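Local coordinates for protein N-acetyltransferase (Escherichia coli, PDB 6GTQ) that probably transfers an acetyl group from acetyl-coenzyme A to an amino group of its substrate, as other GNAT-family acetyltransferases do, at residues His117-Val122 against His132-Glu137; Lys142-Phe147 against Phe152-Gly157. The protein carries 1 engineered substitution. All coordinates share one frame; numbering follows the deposited sequence.

Interaction 1 of 2, residues His117-Val122 against His132-Glu137; sequences HAMNVV and HGLFVE
Leu134 forms the strand side of this apolar contact, its forked end set between Met119 and Val122, two residues on one flank of the helix. Each methyl has its own partner: CD1 of Leu134 lies 3.9 Å from CG2 of Val122, while CD2 of Leu134 lies 3.9 Å from CG of Met119. With CG anti to the backbone N (chi1 175°), the leucine extends from the strand toward the helix and meets both partner side chains at about a right angle. Met119 touches with the middle of its chain; beyond CG it runs on fully extended, carrying SD and CE past the leucine. Val122 uses both branches, for its CG1 approaches the carbonyl O of Gly133 at 4.2 Å, a loose contact against the strand backbone.

Hydrogen bonding serves each element separately. Within the helix, Val122 N donates to Ala118 O at 3.0 Å, and the backbone of Leu134 is hydrogen-bonded to Phe165 of the antiparallel neighbour, strand 162-166. The join between the segments is thus purely van der Waals, and all four touching residues are buried.

The backbones are nearest at Val122 and Leu134, whose CA atoms are 7.2 Å apart. The axes of helix segment 117-122 and strand segment 133-137 approach to 9.3 Å, their directions 141° apart. This is the helix-to-second-strand half of a beta-alpha-beta crossover: strand 90-101 leads into helix 110-129, which returns the chain to strand 133-137, lying parallel to the first strand in the sheet. Ala118 beside the contact packs on Leu96 of strand 90-101 and Tyr65 of strand 61-74. Phe152 covers both Met119 and Leu134, and Ile170 and Leu173 of helix 167-175 also close on Met119.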
ATOM      1  N   HIS A 117       7.238  -2.578   0.719  1.00 47.77           N
ATOM      2  CA  HIS A 117       7.113  -3.712  -0.195  1.00 46.44           C
ATOM      3  C   HIS A 117       6.237  -3.278  -1.377  1.00 48.05           C
ATOM      4  O   HIS A 117       6.649  -3.410  -2.537  1.00 47.52           O
ATOM      5  CB  HIS A 117       6.518  -4.927   0.526  1.00 47.15           C
ATOM      6  CG  HIS A 117       6.539  -6.171  -0.306  1.00 50.42           C
ATOM      7  ND1 HIS A 117       5.525  -6.460  -1.195  1.00 50.86           N
ATOM      8  CD2 HIS A 117       7.460  -7.159  -0.367  1.00 53.30           C
ATOM      9  CE1 HIS A 117       5.853  -7.607  -1.760  1.00 50.39           C
ATOM     10  NE2 HIS A 117       7.005  -8.070  -1.289  1.00 52.11           N
ATOM     11  N   ALA A 118       5.068  -2.693  -1.065  1.00 43.90           N
ATOM     12  CA  ALA A 118       4.107  -2.134  -2.021  1.00 42.93           C
ATOM     13  C   ALA A 118       4.790  -1.140  -2.952  1.00 47.95           C
ATOM     14  O   ALA A 118       4.676  -1.278  -4.173  1.00 49.63           O
ATOM     15  CB  ALA A 118       2.960  -1.460  -1.281  1.00 43.48           C
ATOM     16  N   MET A 119       5.556  -0.186  -2.380  1.00 42.40           N
ATOM     17  CA  MET A 119       6.305   0.831  -3.114  1.00 41.02           C
ATOM     18  C   MET A 119       7.305   0.220  -4.075  1.00 45.03           C
ATOM     19  O   MET A 119       7.445   0.719  -5.187  1.00 45.58           O
ATOM     20  CB  MET A 119       7.021   1.770  -2.143  1.00 44.04           C
ATOM     21  CG  MET A 119       6.111   2.771  -1.502  1.00 46.61           C
ATOM     22  SD  MET A 119       7.099   3.768  -0.406  1.00 51.66           S
ATOM     23  CE  MET A 119       5.867   4.812   0.245  1.00 47.87           C
ATOM     24  N   ASN A 120       7.975  -0.871  -3.667  1.00 41.66           N
ATOM     25  CA  ASN A 120       8.949  -1.580  -4.499  1.00 42.88           C
ATOM     26  C   ASN A 120       8.270  -2.289  -5.692  1.00 47.81           C
ATOM     27  O   ASN A 120       8.849  -2.348  -6.775  1.00 48.02           O
ATOM     28  CB  ASN A 120       9.793  -2.556  -3.655  1.00 43.97           C
ATOM     29  CG  ASN A 120      10.906  -3.208  -4.436  1.00 60.10           C
ATOM     30  OD1 ASN A 120      11.911  -2.579  -4.772  1.00 55.82           O
ATOM     31  ND2 ASN A 120      10.742  -4.479  -4.766  1.00 52.20           N
ATOM     32  N   VAL A 121       7.040  -2.802  -5.490  1.00 45.01           N
ATOM     33  CA  VAL A 121       6.231  -3.469  -6.515  1.00 44.66           C
ATOM     34  C   VAL A 121       5.813  -2.415  -7.543  1.00 48.67           C
ATOM     35  O   VAL A 121       5.993  -2.631  -8.741  1.00 50.09           O
ATOM     36  CB  VAL A 121       5.018  -4.236  -5.890  1.00 48.13           C
ATOM     37  CG1 VAL A 121       3.965  -4.603  -6.941  1.00 47.32           C
ATOM     38  CG2 VAL A 121       5.479  -5.477  -5.124  1.00 48.23           C
ATOM     39  N   VAL A 122       5.291  -1.271  -7.061  1.00 44.73           N
ATOM     40  CA  VAL A 122       4.857  -0.102  -7.842  1.00 44.49           C
ATOM     41  C   VAL A 122       6.063   0.496  -8.617  1.00 49.86           C
ATOM     42  O   VAL A 122       5.909   0.906  -9.770  1.00 50.02           O
ATOM     43  CB  VAL A 122       4.147   0.942  -6.909  1.00 47.42           C
ATOM     44  CG1 VAL A 122       3.911   2.282  -7.606  1.00 46.99           C
ATOM     45  CG2 VAL A 122       2.828   0.393  -6.358  1.00 46.32           C
ATOM     46  N   HIS A 132       3.303   6.992 -12.521  1.00 50.07           N
ATOM     47  CA  HIS A 132       3.840   8.172 -11.840  1.00 51.22           C
ATOM     48  C   HIS A 132       3.687   8.304 -10.332  1.00 53.77           C
ATOM     49  O   HIS A 132       4.234   9.223  -9.735  1.00 54.33           O
ATOM     50  CB  HIS A 132       3.360   9.435 -12.547  1.00 53.81           C
ATOM     51  CG  HIS A 132       3.638   9.425 -14.013  1.00 58.79           C
ATOM     52  ND1 HIS A 132       2.658   9.616 -14.960  1.00 61.28           N
ATOM     53  CD2 HIS A 132       4.785   9.211 -14.697  1.00 62.06           C
ATOM     54  CE1 HIS A 132       3.192   9.536 -16.164  1.00 62.03           C
ATOM     55  NE2 HIS A 132       4.481   9.290 -16.032  1.00 62.97           N
ATOM     56  N   GLY A 133       2.947   7.402  -9.712  1.00 48.30           N
ATOM     57  CA  GLY A 133       2.779   7.467  -8.272  1.00 46.49           C
ATOM     58  C   GLY A 133       1.917   6.404  -7.646  1.00 48.04           C
ATOM     59  O   GLY A 133       1.335   5.557  -8.331  1.00 47.21           O
ATOM     60  N   LEU A 134       1.854   6.470  -6.312  1.00 44.31           N
ATOM     61  CA  LEU A 134       1.096   5.590  -5.437  1.00 43.35           C
ATOM     62  C   LEU A 134       0.132   6.417  -4.592  1.00 47.38           C
ATOM     63  O   LEU A 134       0.548   7.369  -3.911  1.00 46.87           O
ATOM     64  CB  LEU A 134       2.038   4.738  -4.532  1.00 42.53           C
ATOM     65  CG  LEU A 134       1.373   3.849  -3.464  1.00 46.96           C
ATOM     66  CD1 LEU A 134       0.576   2.690  -4.085  1.00 46.19           C
ATOM     67  CD2 LEU A 134       2.390   3.310  -2.480  1.00 50.19           C
ATOM     68  N   PHE A 135      -1.161   6.035  -4.654  1.00 43.23           N
ATOM     69  CA  PHE A 135      -2.244   6.616  -3.864  1.00 43.62           C
ATOM     70  C   PHE A 135      -2.604   5.625  -2.786  1.00 49.70           C
ATOM     71  O   PHE A 135      -2.474   4.423  -2.985  1.00 47.29           O
ATOM     72  CB  PHE A 135      -3.473   6.934  -4.726  1.00 45.38           C
ATOM     73  CG  PHE A 135      -3.290   8.141  -5.608  1.00 46.64           C
ATOM     74  CD1 PHE A 135      -2.767   8.013  -6.888  1.00 47.81           C
ATOM     75  CD2 PHE A 135      -3.621   9.413  -5.153  1.00 48.50           C
ATOM     76  CE1 PHE A 135      -2.599   9.138  -7.705  1.00 48.85           C
ATOM     77  CE2 PHE A 135      -3.444  10.532  -5.965  1.00 50.85           C
ATOM     78  CZ  PHE A 135      -2.939  10.386  -7.237  1.00 48.44           C
ATOM     79  N   VAL A 136      -3.036   6.122  -1.635  1.00 51.62           N
ATOM     80  CA  VAL A 136      -3.389   5.262  -0.516  1.00 52.92           C
ATOM     81  C   VAL A 136      -4.710   5.710   0.110  1.00 61.08           C
ATOM     82  O   VAL A 136      -5.045   6.892   0.058  1.00 61.55           O
ATOM     83  CB  VAL A 136      -2.205   5.134   0.481  1.00 57.22           C
ATOM     84  CG1 VAL A 136      -2.154   6.277   1.485  1.00 58.69           C
ATOM     85  CG2 VAL A 136      -2.229   3.795   1.180  1.00 57.36           C
ATOM     86  N   GLU A 137      -5.482   4.752   0.636  1.00 61.67           N
ATOM     87  CA  GLU A 137      -6.780   5.009   1.266  1.00 64.83           C
ATOM     88  C   GLU A 137      -6.670   4.983   2.795  1.00 70.64           C
ATOM     89  O   GLU A 137      -6.292   3.956   3.368  1.00 70.63           O
ATOM     90  CB  GLU A 137      -7.845   4.001   0.767  1.00 66.80           C
ATOM     91  CG  GLU A 137      -8.214   4.131  -0.708  1.00 83.53           C
ATOM     92  CD  GLU A 137      -8.823   5.456  -1.146  1.00118.42           C
ATOM     93  OE1 GLU A 137      -9.757   5.944  -0.467  1.00119.46           O
ATOM     94  OE2 GLU A 137      -8.369   6.001  -2.178  1.00113.57           O
TER

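Interaction 2 of 2, residues Lys142-Phe147 against Phe152-Gly157; sequences KAHTFF and FIPLVG. Engineered in segment 142-147: Phe147 (natural residue Tyr).
Phe147 and Phe152 share one side-chain setting, with CG anti to the carbonyl carbon (chi1 -72° and -76°), and this brings the two side chains alongside each other, pointing the same way. Their rings form a T-shaped pair: the edge of Phe147 is turned to the face of Phe152, centroids 5.4 Å apart and planes at 70°. Phe147 CD1 sits over the rim of that face rather than its middle, 4.0 Å from Phe152 CE1. Phe147 is an engineered residue, tyrosine in the natural protein. CD2 of Phe146, the preceding residue, lies over the centre of one face of its ring.

A backbone hydrogen bond fastens the pair: Phe152 N donates to Phe147 O at 3.1 Å, a five-residue spacing consistent with a Schellman-type helix end. The same Phe147 O lies 3.3 Å from CD1 of Phe152, so the carbonyl abuts the side chain as well as the amide.

One turn earlier in the helix, His144 reaches across to Pro154 at about a right angle. Its NE2 comes within 3.5 Å of Pro154 CB, with CE1 of His144 a little farther from the same atom.

The contact thus closes the turn between helix 141-149 and strand 153-154 in the C-terminal part of the GNAT fold. Leu163 of the antiparallel neighbour, strand 162-166, touches all four contact residues; Val115 of helix 110-129 packs on both phenylalanines. At the strand outermost in this chain's sheet, Pro154 O accepts a hydrogen bond from a basic side chain of the partner protein's chain.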
ATOM      1  N   LYS A 142      -6.004   7.635  12.574  1.00 85.18           N
ATOM      2  CA  LYS A 142      -4.834   6.842  12.978  1.00 84.31           C
ATOM      3  C   LYS A 142      -3.998   6.385  11.770  1.00 84.75           C
ATOM      4  O   LYS A 142      -2.766   6.356  11.849  1.00 84.05           O
ATOM      5  CB  LYS A 142      -5.255   5.636  13.836  1.00 87.75           C
ATOM      6  N   ALA A 143      -4.674   6.031  10.661  1.00 78.63           N
ATOM      7  CA  ALA A 143      -4.041   5.597   9.420  1.00 75.11           C
ATOM      8  C   ALA A 143      -3.520   6.811   8.663  1.00 78.36           C
ATOM      9  O   ALA A 143      -2.445   6.735   8.067  1.00 76.48           O
ATOM     10  CB  ALA A 143      -5.034   4.828   8.558  1.00 74.16           C
ATOM     11  N   HIS A 144      -4.258   7.917   8.716  1.00 75.55           N
ATOM     12  CA  HIS A 144      -3.875   9.157   8.042  1.00 74.68           C
ATOM     13  C   HIS A 144      -2.564   9.684   8.608  1.00 77.12           C
ATOM     14  O   HIS A 144      -1.691  10.136   7.875  1.00 75.47           O
ATOM     15  CB  HIS A 144      -4.980  10.194   8.218  1.00 78.11           C
ATOM     16  CG  HIS A 144      -4.860  11.373   7.305  1.00 81.51           C
ATOM     17  ND1 HIS A 144      -5.493  11.433   6.083  1.00 85.45           N
ATOM     18  CD2 HIS A 144      -4.194  12.542   7.441  1.00 81.56           C
ATOM     19  CE1 HIS A 144      -5.215  12.587   5.503  1.00 83.97           C
ATOM     20  NE2 HIS A 144      -4.428  13.278   6.307  1.00 82.09           N
ATOM     21  N   THR A 145      -2.443   9.622   9.925  1.00 74.77           N
ATOM     22  CA  THR A 145      -1.232  10.026  10.642  1.00 75.05           C
ATOM     23  C   THR A 145      -0.079   9.071  10.242  1.00 74.30           C
ATOM     24  O   THR A 145       1.027   9.538   9.947  1.00 73.63           O
ATOM     25  CB  THR A 145      -1.524  10.084  12.160  1.00 85.39           C
ATOM     26  OG1 THR A 145      -2.584  11.018  12.392  1.00 85.95           O
ATOM     27  CG2 THR A 145      -0.302  10.466  12.992  1.00 85.33           C
ATOM     28  N   PHE A 146      -0.358   7.748  10.200  1.00 67.15           N
ATOM     29  CA  PHE A 146       0.609   6.719   9.808  1.00 64.37           C
ATOM     30  C   PHE A 146       1.155   6.966   8.393  1.00 65.81           C
ATOM     31  O   PHE A 146       2.369   6.910   8.190  1.00 66.34           O
ATOM     32  CB  PHE A 146      -0.011   5.310   9.927  1.00 64.84           C
ATOM     33  CG  PHE A 146       0.770   4.204   9.257  1.00 63.59           C
ATOM     34  CD1 PHE A 146       1.890   3.653   9.867  1.00 67.59           C
ATOM     35  CD2 PHE A 146       0.373   3.700   8.023  1.00 61.57           C
ATOM     36  CE1 PHE A 146       2.609   2.626   9.244  1.00 66.38           C
ATOM     37  CE2 PHE A 146       1.101   2.688   7.400  1.00 62.29           C
ATOM     38  CZ  PHE A 146       2.205   2.148   8.019  1.00 61.53           C
ATOM     39  N   PHE A 147       0.263   7.239   7.423  1.00 59.09           N
ATOM     40  CA  PHE A 147       0.675   7.493   6.049  1.00 55.86           C
ATOM     41  C   PHE A 147       1.434   8.811   5.920  1.00 60.42           C
ATOM     42  O   PHE A 147       2.411   8.851   5.175  1.00 59.03           O
ATOM     43  CB  PHE A 147      -0.494   7.363   5.061  1.00 55.66           C
ATOM     44  CG  PHE A 147      -0.916   5.921   4.869  1.00 55.22           C
ATOM     45  CD1 PHE A 147      -0.020   4.973   4.381  1.00 56.31           C
ATOM     46  CD2 PHE A 147      -2.215   5.515   5.158  1.00 57.62           C
ATOM     47  CE1 PHE A 147      -0.403   3.639   4.225  1.00 56.49           C
ATOM     48  CE2 PHE A 147      -2.600   4.182   4.997  1.00 59.50           C
ATOM     49  CZ  PHE A 147      -1.689   3.249   4.542  1.00 56.24           C
ATOM     50  N   PHE A 152       3.616  10.443   2.812  1.00 50.82           N
ATOM     51  CA  PHE A 152       2.524  10.606   1.847  1.00 48.68           C
ATOM     52  C   PHE A 152       1.930  12.017   1.967  1.00 55.52           C
ATOM     53  O   PHE A 152       1.808  12.541   3.076  1.00 58.48           O
ATOM     54  CB  PHE A 152       1.449   9.538   2.046  1.00 48.84           C
ATOM     55  CG  PHE A 152       1.772   8.156   1.532  1.00 47.65           C
ATOM     56  CD1 PHE A 152       2.611   7.307   2.246  1.00 50.40           C
ATOM     57  CD2 PHE A 152       1.163   7.666   0.384  1.00 47.92           C
ATOM     58  CE1 PHE A 152       2.868   6.012   1.796  1.00 49.66           C
ATOM     59  CE2 PHE A 152       1.438   6.377  -0.081  1.00 49.12           C
ATOM     60  CZ  PHE A 152       2.280   5.555   0.635  1.00 47.66           C
ATOM     61  N   ILE A 153       1.625  12.649   0.827  1.00 51.15           N
ATOM     62  CA  ILE A 153       1.071  13.996   0.794  1.00 52.39           C
ATOM     63  C   ILE A 153      -0.433  13.889   0.974  1.00 56.52           C
ATOM     64  O   ILE A 153      -1.080  13.223   0.169  1.00 54.22           O
ATOM     65  CB  ILE A 153       1.499  14.795  -0.487  1.00 55.25           C
ATOM     66  CG1 ILE A 153       2.998  15.170  -0.439  1.00 56.12           C
ATOM     67  CG2 ILE A 153       0.652  16.061  -0.699  1.00 56.97           C
ATOM     68  CD1 ILE A 153       3.883  14.265  -1.239  1.00 61.31           C
ATOM     69  N   PRO A 154      -1.015  14.514   2.023  1.00 56.46           N
ATOM     70  CA  PRO A 154      -2.474  14.417   2.200  1.00 57.44           C
ATOM     71  C   PRO A 154      -3.264  15.266   1.205  1.00 61.74           C
ATOM     72  O   PRO A 154      -2.955  16.445   0.990  1.00 61.70           O
ATOM     73  CB  PRO A 154      -2.691  14.860   3.650  1.00 61.76           C
ATOM     74  CG  PRO A 154      -1.543  15.755   3.949  1.00 66.32           C
ATOM     75  CD  PRO A 154      -0.390  15.338   3.085  1.00 59.49           C
ATOM     76  N   LEU A 155      -4.274  14.647   0.578  1.00 58.75           N
ATOM     77  CA  LEU A 155      -5.173  15.322  -0.361  1.00 59.54           C
ATOM     78  C   LEU A 155      -6.349  15.911   0.413  1.00 67.25           C
ATOM     79  O   LEU A 155      -6.605  15.496   1.542  1.00 68.57           O
ATOM     80  CB  LEU A 155      -5.603  14.400  -1.517  1.00 57.60           C
ATOM     81  CG  LEU A 155      -4.465  13.862  -2.388  1.00 59.13           C
ATOM     82  CD1 LEU A 155      -5.003  13.068  -3.556  1.00 58.18           C
ATOM     83  CD2 LEU A 155      -3.540  14.980  -2.857  1.00 61.09           C
ATOM     84  N   VAL A 156      -7.024  16.908  -0.152  1.00 66.35           N
ATOM     85  CA  VAL A 156      -8.057  17.628   0.581  1.00 69.79           C
ATOM     86  C   VAL A 156      -9.479  17.524  -0.041  1.00 77.21           C
ATOM     87  O   VAL A 156      -9.643  17.018  -1.152  1.00 75.48           O
ATOM     88  CB  VAL A 156      -7.567  19.093   0.755  1.00 75.30           C
ATOM     89  CG1 VAL A 156      -7.811  19.940  -0.494  1.00 75.48           C
ATOM     90  CG2 VAL A 156      -8.154  19.742   2.004  1.00 78.71           C
ATOM     91  N   GLY A 157     -10.473  17.977   0.739  1.00 78.51           N
ATOM     92  CA  GLY A 157     -11.888  18.056   0.395  1.00 81.19           C
ATOM     93  C   GLY A 157     -12.560  16.737   0.090  1.00 84.74           C
ATOM     94  O   GLY A 157     -12.846  15.954   0.997  1.00 84.59           O
TER

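How the interactions relate
The two contacts lie in series along the chain, their centres about 14 Å apart: interaction 1 ends with strand 133-137, which leads directly into helix 141-149, where interaction 2 begins. Both reach the same mixed sheet, and they meet in one apolar core. Val136 CG2 packs 3.4 Å from Phe147 CZ, and Met119 CE lies 3.6 Å from Phe152 CE1. Phe152 is therefore shared ground, bridging helix 110-129 to helix 141-149. Both lie in the C-terminal half of the acetyltransferase fold and join its helices to the sheet, interaction 1 around the central crossover and interaction 2 toward strand 153-154; a chain of another protein reaches residues of both contacts.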